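Local coordinates for protein O-methyltransferase family 2 (Planctopirus limnophila, PDB 5I2H) that probably transfers a methyl group from S-adenosyl-L-methionine to a hydroxyl oxygen, works as a dimer, and binds the flavone apigenin, at residues Lys7-Phe21 with Gly167-Val179. Sequence-based numbering, arbitrary orientation. Where two conformers were deposited one is given.
Sequences KDALRFPPTDVTPIF and GRAWNVAPRFADV. With AGI (5,7-dihydroxy-2-(4-hydroxyphenyl)-4H-chromen-4-one), chain C.
At the edge of the apigenin pocket, the N-terminal arm 7-21 lies across helix 154-179 and is held by a guanidinium-ring stack, a second cation-pi contact at Trp-170, and bridging waters. In one of its two conformers the Arg-175 guanidinium lies flat on one face of the Phe-12 ring, a cation-pi stack with planes 1° and centres 3.8 Å apart. The Arg-175 chain bends at chi2 (-65°), which brings this group over the ring. The Pro-174 carbonyl and Asp-178 meet the ring edge, the carboxylate nearly perpendicular to it. With an alanine at Phe-12 the Arg-175 guanidinium is likely to lose its stacking partner and be freer to turn. Lys-7 CE makes a CH-pi contact over the six-membered ring of Trp-170, 3.4 Å from Trp-170 CH2, and Lys-7 NZ adds a cation-pi contact. Pro-174 CG touches Arg-11 O at 3.3 Å.

Three waters join the segments. One donates to both Leu-10 O and Pro-174 O. Another links Pro-13 O to Arg-175 NH2. The third donates to Asn-171 OD1 (2.7 Å) and Thr-15 O and accepts from Val-17 N. Asn-171 ND2 bonds Gly-167 O at 2.8 Å and also Phe-104 O of the second subunit. Val-17 CG1 packs against Asn-171 CG.

Nearer the ligand, Phe-21 CZ meets Arg-168 CB at 3.7 Å. A bend at chi3 (60°) turns the Arg-168 guanidinium edge-on to apigenin, where NH1 donates to OAC at 2.7 Å. Tyr-109 of the second subunit packs edge-to-face with Phe-21 and also bonds apigenin. Such a pocket, completed by the partner chain, is characteristic of dimeric O-methyltransferases with a Rossmann-like catalytic domain.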
ATOM      1  N   LYS A   7     -18.106  28.601 -11.907  1.00 11.68           N
ATOM      2  CA  LYS A   7     -17.402  27.327 -11.815  1.00 11.58           C
ATOM      3  C   LYS A   7     -18.353  26.187 -12.148  1.00 12.80           C
ATOM      4  O   LYS A   7     -19.429  26.073 -11.546  1.00 13.28           O
ATOM      5  CB  LYS A   7     -16.828  27.162 -10.407  1.00 11.39           C
ATOM      6  CG  LYS A   7     -16.018  25.898 -10.210  1.00 11.76           C
ATOM      7  CD  LYS A   7     -15.369  25.856  -8.815  1.00 12.86           C
ATOM      8  CE  LYS A   7     -14.587  24.549  -8.660  1.00 12.92           C
ATOM      9  NZ  LYS A   7     -13.468  24.519  -9.659  1.00 13.08           N
ATOM     10  N   ASP A   8     -17.946  25.337 -13.093  1.00 12.00           N
ATOM     11  CA  ASP A   8     -18.775  24.236 -13.591  1.00 13.96           C
ATOM     12  C   ASP A   8     -18.649  23.028 -12.668  1.00 12.79           C
ATOM     13  O   ASP A   8     -17.589  22.402 -12.617  1.00 17.16           O
ATOM     14  CB  ASP A   8     -18.328  23.892 -15.007  1.00 15.73           C
ATOM     15  CG  ASP A   8     -19.220  22.855 -15.695  1.00 18.65           C
ATOM     16  OD1 ASP A   8     -20.078  22.202 -15.057  1.00 18.99           O
ATOM     17  OD2 ASP A   8     -19.056  22.712 -16.931  1.00 22.55           O
ATOM     18  N   ALA A   9     -19.719  22.683 -11.939  1.00 10.09           N
ATOM     19  CA  ALA A   9     -19.688  21.531 -11.040  1.00  9.83           C
ATOM     20  C   ALA A   9     -20.279  20.277 -11.678  1.00 10.75           C
ATOM     21  O   ALA A   9     -20.381  19.235 -11.001  1.00 12.13           O
ATOM     22  CB  ALA A   9     -20.435  21.839  -9.724  1.00 10.70           C
ATOM     23  N   LEU A  10     -20.659  20.343 -12.964  1.00 10.51           N
ATOM     24  CA  LEU A  10     -21.285  19.208 -13.641  1.00  9.24           C
ATOM     25  C   LEU A  10     -20.372  18.498 -14.621  1.00 11.15           C
ATOM     26  O   LEU A  10     -20.636  17.332 -14.956  1.00 12.95           O
ATOM     27  CB  LEU A  10     -22.547  19.652 -14.391  1.00 10.60           C
ATOM     28  CG  LEU A  10     -23.663  20.154 -13.462  1.00 12.12           C
ATOM     29  CD1 LEU A  10     -24.832  20.678 -14.280  1.00 14.63           C
ATOM     30  CD2 LEU A  10     -24.134  19.071 -12.469  1.00 12.67           C
ATOM     31  N   ARG A  11     -19.324  19.158 -15.098  0.54 12.06           N
ATOM     32  CA  ARG A  11     -18.434  18.506 -16.046  0.54 13.60           C
ATOM     33  C   ARG A  11     -17.735  17.336 -15.367  0.54 12.99           C
ATOM     34  O   ARG A  11     -17.201  17.474 -14.258  0.54 12.56           O
ATOM     35  CB  ARG A  11     -17.411  19.501 -16.575  0.54 16.66           C
ATOM     36  CG  ARG A  11     -16.448  18.878 -17.578  0.54 20.79           C
ATOM     37  CD  ARG A  11     -16.619  19.458 -18.971  0.54 25.80           C
ATOM     38  NE  ARG A  11     -15.969  20.758 -19.126  0.54 27.46           N
ATOM     39  CZ  ARG A  11     -14.864  20.971 -19.829  0.54 28.72           C
ATOM     40  NH1 ARG A  11     -14.359  22.195 -19.918  0.54 28.75           N
ATOM     41  NH2 ARG A  11     -14.266  19.968 -20.449  0.54 30.34           N
ATOM     42  N   PHE A  12     -17.732  16.183 -16.035  1.00 12.97           N
ATOM     43  CA  PHE A  12     -17.066  15.011 -15.482  1.00 13.82           C
ATOM     44  C   PHE A  12     -15.549  15.219 -15.490  1.00 14.75           C
ATOM     45  O   PHE A  12     -15.013  15.860 -16.393  1.00 16.70           O
ATOM     46  CB  PHE A  12     -17.392  13.751 -16.282  1.00 13.71           C
ATOM     47  CG  PHE A  12     -18.848  13.428 -16.339  1.00 15.41           C
ATOM     48  CD1 PHE A  12     -19.639  13.440 -15.194  1.00 16.32           C
ATOM     49  CD2 PHE A  12     -19.436  13.118 -17.552  1.00 17.27           C
ATOM     50  CE1 PHE A  12     -20.996  13.131 -15.257  1.00 14.90           C
ATOM     51  CE2 PHE A  12     -20.785  12.813 -17.633  1.00 18.40           C
ATOM     52  CZ  PHE A  12     -21.570  12.815 -16.481  1.00 16.42           C
ATOM     53  N   PRO A  13     -14.825  14.710 -14.499  1.00 12.42           N
ATOM     54  CA  PRO A  13     -13.369  14.847 -14.540  1.00 12.19           C
ATOM     55  C   PRO A  13     -12.802  14.096 -15.727  1.00 12.29           C
ATOM     56  O   PRO A  13     -13.369  13.082 -16.174  1.00 12.91           O
ATOM     57  CB  PRO A  13     -12.914  14.247 -13.203  1.00 14.51           C
ATOM     58  CG  PRO A  13     -14.040  13.569 -12.647  1.00 16.00           C
ATOM     59  CD  PRO A  13     -15.308  14.053 -13.274  1.00 13.10           C
ATOM     60  N   PRO A  14     -11.703  14.585 -16.300  1.00 13.82           N
ATOM     61  CA  PRO A  14     -11.197  13.994 -17.551  1.00 14.21           C
ATOM     62  C   PRO A  14     -10.506  12.654 -17.356  1.00 14.41           C
ATOM     63  O   PRO A  14     -10.362  11.910 -18.330  1.00 17.77           O
ATOM     64  CB  PRO A  14     -10.209  15.052 -18.060  1.00 14.35           C
ATOM     65  CG  PRO A  14      -9.752  15.742 -16.831  1.00 16.00           C
ATOM     66  CD  PRO A  14     -10.980  15.808 -15.931  1.00 16.26           C
ATOM     67  N   THR A  15     -10.079  12.328 -16.137  1.00 12.06           N
ATOM     68  CA  THR A  15      -9.556  11.013 -15.791  1.00 11.18           C
ATOM     69  C   THR A  15     -10.172  10.619 -14.465  1.00 11.21           C
ATOM     70  O   THR A  15     -10.737  11.455 -13.759  1.00 11.59           O
ATOM     71  CB  THR A  15      -8.021  11.013 -15.660  1.00  9.77           C
ATOM     72  OG1 THR A  15      -7.605  12.154 -14.880  1.00 11.40           O
ATOM     73  CG2 THR A  15      -7.367  11.096 -17.045  1.00 11.93           C
ATOM     74  N   ASP A  16     -10.026   9.347 -14.116  1.00 10.19           N
ATOM     75  CA  ASP A  16     -10.598   8.790 -12.893  1.00  9.49           C
ATOM     76  C   ASP A  16      -9.496   8.765 -11.834  1.00  8.81           C
ATOM     77  O   ASP A  16      -8.519   8.026 -11.964  1.00  9.72           O
ATOM     78  CB  ASP A  16     -11.137   7.396 -13.163  1.00 10.93           C
ATOM     79  CG  ASP A  16     -11.835   6.773 -11.964  1.00 12.87           C
ATOM     80  OD1 ASP A  16     -11.847   7.361 -10.884  1.00 11.41           O
ATOM     81  OD2 ASP A  16     -12.403   5.680 -12.115  1.00 15.61           O
ATOM     82  N   VAL A  17      -9.673   9.569 -10.780  1.00  8.19           N
ATOM     83  CA  VAL A  17      -8.683   9.699  -9.715  1.00  7.65           C
ATOM     84  C   VAL A  17      -8.632   8.470  -8.814  1.00  7.57           C
ATOM     85  O   VAL A  17      -7.693   8.322  -8.015  1.00  8.66           O
ATOM     86  CB  VAL A  17      -9.011  10.963  -8.883  1.00  7.39           C
ATOM     87  CG1 VAL A  17     -10.314  10.752  -8.087  1.00 10.12           C
ATOM     88  CG2 VAL A  17      -7.834  11.344  -7.939  1.00  9.85           C
ATOM     89  N   THR A  18      -9.609   7.574  -8.931  1.00  7.60           N
ATOM     90  CA  THR A  18      -9.748   6.482  -7.960  1.00  7.33           C
ATOM     91  C   THR A  18      -8.467   5.684  -7.704  1.00  7.40           C
ATOM     92  O   THR A  18      -8.151   5.441  -6.526  1.00  9.35           O
ATOM     93  CB  THR A  18     -10.891   5.551  -8.412  1.00 10.37           C
ATOM     94  OG1 THR A  18     -12.110   6.307  -8.554  1.00 12.92           O
ATOM     95  CG2 THR A  18     -11.111   4.426  -7.383  1.00 12.80           C
ATOM     96  N   PRO A  19      -7.670   5.293  -8.701  1.00  7.77           N
ATOM     97  CA  PRO A  19      -6.447   4.520  -8.376  1.00 11.77           C
ATOM     98  C   PRO A  19      -5.479   5.257  -7.478  1.00  8.59           C
ATOM     99  O   PRO A  19      -4.703   4.610  -6.771  1.00 10.24           O
ATOM    100  CB  PRO A  19      -5.792   4.271  -9.741  1.00 12.94           C
ATOM    101  CG  PRO A  19      -6.851   4.611 -10.739  1.00 15.06           C
ATOM    102  CD  PRO A  19      -7.867   5.481 -10.147  1.00 10.01           C
ATOM    103  N   ILE A  20      -5.455   6.593  -7.520  1.00  8.04           N
ATOM    104  CA  ILE A  20      -4.545   7.321  -6.636  1.00  7.25           C
ATOM    105  C   ILE A  20      -4.978   7.142  -5.182  1.00  7.09           C
ATOM    106  O   ILE A  20      -4.141   6.973  -4.291  1.00  7.75           O
ATOM    107  CB  ILE A  20      -4.471   8.807  -7.036  1.00  8.57           C
ATOM    108  CG1 ILE A  20      -3.749   8.954  -8.379  1.00  9.25           C
ATOM    109  CG2 ILE A  20      -3.778   9.625  -5.913  1.00  9.91           C
ATOM    110  CD1 ILE A  20      -3.918  10.334  -9.026  1.00 10.73           C
ATOM    111  N   PHE A  21      -6.287   7.202  -4.910  1.00  7.94           N
ATOM    112  CA  PHE A  21      -6.766   6.965  -3.544  1.00  8.60           C
ATOM    113  C   PHE A  21      -6.379   5.570  -3.084  1.00  8.88           C
ATOM    114  O   PHE A  21      -5.971   5.371  -1.933  1.00  8.50           O
ATOM    115  CB  PHE A  21      -8.303   7.126  -3.470  1.00  9.15           C
ATOM    116  CG  PHE A  21      -8.766   8.558  -3.455  1.00 10.12           C
ATOM    117  CD1 PHE A  21      -8.541   9.371  -2.332  1.00 15.26           C
ATOM    118  CD2 PHE A  21      -9.453   9.090  -4.501  1.00 13.32           C
ATOM    119  CE1 PHE A  21      -8.964  10.703  -2.305  1.00 17.85           C
ATOM    120  CE2 PHE A  21      -9.888  10.446  -4.469  1.00 14.32           C
ATOM    121  CZ  PHE A  21      -9.625  11.243  -3.383  1.00 15.65           C
ATOM    122  N   GLY A 167     -11.303  18.137  -2.547  1.00 11.05           N
ATOM    123  CA  GLY A 167     -10.767  17.616  -3.803  1.00 11.72           C
ATOM    124  C   GLY A 167     -11.463  16.332  -4.230  1.00  9.74           C
ATOM    125  O   GLY A 167     -11.779  16.140  -5.413  1.00 10.37           O
ATOM    126  N   ARG A 168     -11.745  15.446  -3.271  1.00  9.93           N
ATOM    127  CA  ARG A 168     -12.514  14.256  -3.624  1.00 11.62           C
ATOM    128  C   ARG A 168     -13.911  14.635  -4.103  1.00 10.33           C
ATOM    129  O   ARG A 168     -14.390  14.111  -5.111  1.00  9.26           O
ATOM    130  CB  ARG A 168     -12.602  13.265  -2.453  1.00 12.63           C
ATOM    131  CG  ARG A 168     -13.441  12.012  -2.842  1.00 15.99           C
ATOM    132  CD  ARG A 168     -13.448  10.936  -1.757  1.00 18.84           C
ATOM    133  NE  ARG A 168     -14.026  11.474  -0.510  1.00 21.31           N
ATOM    134  CZ  ARG A 168     -13.740  11.031   0.709  1.00 23.33           C
ATOM    135  NH1 ARG A 168     -12.882  10.019   0.859  1.00 26.45           N
ATOM    136  NH2 ARG A 168     -14.310  11.602   1.772  1.00 22.34           N
ATOM    137  N   ALA A 169     -14.568  15.574  -3.418  1.00  9.27           N
ATOM    138  CA  ALA A 169     -15.914  15.967  -3.822  1.00  9.04           C
ATOM    139  C   ALA A 169     -15.942  16.556  -5.230  1.00  9.87           C
ATOM    140  O   ALA A 169     -16.884  16.282  -5.994  1.00  9.77           O
ATOM    141  CB  ALA A 169     -16.489  16.954  -2.812  1.00  9.14           C
ATOM    142  N   TRP A 170     -14.947  17.379  -5.601  1.00  8.92           N
ATOM    143  CA  TRP A 170     -14.980  17.912  -6.967  1.00  7.84           C
ATOM    144  C   TRP A 170     -14.873  16.787  -7.993  1.00  7.84           C
ATOM    145  O   TRP A 170     -15.396  16.909  -9.105  1.00  9.94           O
ATOM    146  CB  TRP A 170     -13.860  18.927  -7.224  1.00  8.36           C
ATOM    147  CG  TRP A 170     -13.998  20.218  -6.471  1.00  9.21           C
ATOM    148  CD1 TRP A 170     -13.110  20.724  -5.542  1.00 10.71           C
ATOM    149  CD2 TRP A 170     -15.060  21.200  -6.583  1.00 10.45           C
ATOM    150  NE1 TRP A 170     -13.579  21.917  -5.051  1.00 11.82           N
ATOM    151  CE2 TRP A 170     -14.754  22.245  -5.677  1.00 11.00           C
ATOM    152  CE3 TRP A 170     -16.246  21.286  -7.346  1.00 10.62           C
ATOM    153  CZ2 TRP A 170     -15.589  23.378  -5.526  1.00 11.33           C
ATOM    154  CZ3 TRP A 170     -17.056  22.411  -7.208  1.00 11.35           C
ATOM    155  CH2 TRP A 170     -16.732  23.428  -6.297  1.00 10.02           C
ATOM    156  N   ASN A 171     -14.201  15.685  -7.643  1.00  8.51           N
ATOM    157  CA  ASN A 171     -14.110  14.566  -8.573  1.00  6.89           C
ATOM    158  C   ASN A 171     -15.376  13.725  -8.625  1.00  8.87           C
ATOM    159  O   ASN A 171     -15.640  13.107  -9.659  1.00 13.37           O
ATOM    160  CB  ASN A 171     -12.940  13.653  -8.212  1.00  7.38           C
ATOM    161  CG  ASN A 171     -11.622  14.203  -8.718  1.00  7.30           C
ATOM    162  OD1 ASN A 171     -11.236  13.936  -9.871  1.00  9.77           O
ATOM    163  ND2 ASN A 171     -10.937  15.023  -7.889  1.00  6.86           N
ATOM    164  N   VAL A 172     -16.139  13.638  -7.540  1.00  6.90           N
ATOM    165  CA  VAL A 172     -17.262  12.704  -7.465  1.00  7.75           C
ATOM    166  C   VAL A 172     -18.603  13.421  -7.642  1.00  8.53           C
ATOM    167  O   VAL A 172     -19.555  12.833  -8.163  1.00 10.64           O
ATOM    168  CB  VAL A 172     -17.249  11.930  -6.133  1.00  7.85           C
ATOM    169  CG1 VAL A 172     -18.442  10.917  -6.085  1.00  9.55           C
ATOM    170  CG2 VAL A 172     -15.890  11.196  -5.954  1.00  9.88           C
ATOM    171  N   ALA A 173     -18.702  14.682  -7.201  1.00  7.82           N
ATOM    172  CA  ALA A 173     -19.998  15.352  -7.261  1.00  7.68           C
ATOM    173  C   ALA A 173     -20.581  15.407  -8.681  1.00  9.26           C
ATOM    174  O   ALA A 173     -21.808  15.250  -8.809  1.00 10.60           O
ATOM    175  CB  ALA A 173     -19.917  16.767  -6.656  1.00  8.24           C
ATOM    176  N   PRO A 174     -19.791  15.559  -9.767  1.00 10.13           N
ATOM    177  CA  PRO A 174     -20.412  15.524 -11.109  1.00 10.14           C
ATOM    178  C   PRO A 174     -21.133  14.213 -11.404  1.00 10.33           C
ATOM    179  O   PRO A 174     -22.237  14.223 -11.993  1.00 10.81           O
ATOM    180  CB  PRO A 174     -19.223  15.739 -12.058  1.00 10.40           C
ATOM    181  CG  PRO A 174     -18.219  16.553 -11.228  1.00 10.17           C
ATOM    182  CD  PRO A 174     -18.367  15.969  -9.822  1.00 10.37           C
ATOM    183  N   ARG A 175     -20.523  13.078 -11.036  0.59 10.29           N
ATOM    184  CA  ARG A 175     -21.198  11.791 -11.169  0.59 10.51           C
ATOM    185  C   ARG A 175     -22.447  11.749 -10.302  0.59 10.80           C
ATOM    186  O   ARG A 175     -23.533  11.377 -10.763  0.59 12.27           O
ATOM    187  CB  ARG A 175     -20.259  10.655 -10.765  0.59 12.58           C
ATOM    188  CG  ARG A 175     -19.027  10.537 -11.592  0.59 14.20           C
ATOM    189  CD  ARG A 175     -19.350  10.172 -13.009  0.59 13.40           C
ATOM    190  NE  ARG A 175     -18.194  10.336 -13.880  0.59 15.29           N
ATOM    191  CZ  ARG A 175     -18.266  10.143 -15.189  0.59 15.60           C
ATOM    192  NH1 ARG A 175     -19.435   9.798 -15.733  0.59 15.59           N
ATOM    193  NH2 ARG A 175     -17.190  10.294 -15.941  0.59 16.62           N
ATOM    194  N   PHE A 176     -22.297  12.121  -9.033  1.00 10.10           N
ATOM    195  CA  PHE A 176     -23.410  12.096  -8.104  1.00 10.62           C
ATOM    196  C   PHE A 176     -24.610  12.843  -8.653  1.00 10.66           C
ATOM    197  O   PHE A 176     -25.736  12.327  -8.637  1.00 10.47           O
ATOM    198  CB  PHE A 176     -22.979  12.717  -6.777  1.00 10.87           C
ATOM    199  CG  PHE A 176     -24.089  12.791  -5.771  1.00 13.21           C
ATOM    200  CD1 PHE A 176     -24.331  11.738  -4.926  1.00 14.09           C
ATOM    201  CD2 PHE A 176     -24.872  13.913  -5.674  1.00 14.62           C
ATOM    202  CE1 PHE A 176     -25.359  11.800  -4.006  1.00 16.53           C
ATOM    203  CE2 PHE A 176     -25.913  13.997  -4.764  1.00 16.75           C
ATOM    204  CZ  PHE A 176     -26.157  12.939  -3.929  1.00 16.69           C
ATOM    205  N   ALA A 177     -24.393  14.086  -9.103  1.00 10.36           N
ATOM    206  CA  ALA A 177     -25.501  14.855  -9.654  1.00 10.61           C
ATOM    207  C   ALA A 177     -26.066  14.172 -10.902  1.00 12.63           C
ATOM    208  O   ALA A 177     -27.286  14.184 -11.135  1.00 15.98           O
ATOM    209  CB  ALA A 177     -25.060  16.286  -9.949  1.00  9.73           C
ATOM    210  N   ASP A 178     -25.191  13.567 -11.714  1.00 11.62           N
ATOM    211  CA  ASP A 178     -25.657  12.934 -12.935  1.00 13.48           C
ATOM    212  C   ASP A 178     -26.579  11.755 -12.645  1.00 13.51           C
ATOM    213  O   ASP A 178     -27.524  11.499 -13.413  1.00 16.06           O
ATOM    214  CB  ASP A 178     -24.451  12.496 -13.774  1.00 17.73           C
ATOM    215  CG  ASP A 178     -24.857  11.893 -15.101  1.00 22.48           C
ATOM    216  OD1 ASP A 178     -25.481  12.602 -15.917  1.00 22.90           O
ATOM    217  OD2 ASP A 178     -24.557  10.697 -15.315  1.00 24.87           O
ATOM    218  N   VAL A 179     -26.337  11.012 -11.568  1.00 12.08           N
ATOM    219  CA  VAL A 179     -27.136   9.802 -11.329  1.00 12.64           C
ATOM    220  C   VAL A 179     -28.261   9.996 -10.322  1.00 13.23           C
ATOM    221  O   VAL A 179     -29.081   9.078 -10.160  1.00 16.07           O
ATOM    222  CB  VAL A 179     -26.274   8.605 -10.884  1.00 14.31           C
ATOM    223  CG1 VAL A 179     -25.173   8.348 -11.920  1.00 15.35           C
ATOM    224  CG2 VAL A 179     -25.699   8.828  -9.483  1.00 15.82           C
TER
HETATM  225  CAG AGI C 501      -9.162  13.321   8.751  1.00 46.44           C
HETATM  226  CAE AGI C 501      -8.048  13.799   9.434  1.00 47.01           C
HETATM  227  CAM AGI C 501      -8.188  14.193  10.762  1.00 47.54           C
HETATM  228  OAB AGI C 501      -7.081  14.654  11.414  1.00 48.49           O
HETATM  229  CAF AGI C 501      -9.435  14.111  11.404  1.00 47.10           C
HETATM  230  CAH AGI C 501     -10.555  13.629  10.718  1.00 46.65           C
HETATM  231  CAP AGI C 501     -10.407  13.236   9.386  1.00 45.12           C
HETATM  232  CAQ AGI C 501     -11.513  12.706   8.543  1.00 42.50           C
HETATM  233  OAL AGI C 501     -11.062  12.134   7.376  1.00 40.41           O
HETATM  234  CAJ AGI C 501     -12.879  12.771   8.871  1.00 40.70           C
HETATM  235  CAR AGI C 501     -13.834  12.228   7.989  1.00 38.44           C
HETATM  236  OAA AGI C 501     -15.059  12.295   8.257  1.00 34.76           O
HETATM  237  CAT AGI C 501     -13.361  11.597   6.701  1.00 38.64           C
HETATM  238  CAS AGI C 501     -11.901  11.579   6.452  1.00 38.35           C
HETATM  239  CAK AGI C 501     -11.378  11.013   5.303  1.00 35.64           C
HETATM  240  CAN AGI C 501     -12.225  10.457   4.364  1.00 34.15           C
HETATM  241  OAC AGI C 501     -11.654   9.937   3.252  1.00 31.85           O
HETATM  242  CAI AGI C 501     -13.619  10.443   4.525  1.00 35.47           C
HETATM  243  CAO AGI C 501     -14.232  10.983   5.643  1.00 36.68           C
HETATM  244  OAD AGI C 501     -15.574  10.932   5.733  1.00 36.69           O
HETATM  245  O   HOH W   1     -22.980  16.088 -13.965  1.00 14.55           O
HETATM  246  O   HOH W   2     -14.614  10.988 -15.050  1.00 29.87           O
HETATM  247  O   HOH W   3     -11.708  11.646 -11.134  1.00  9.20           O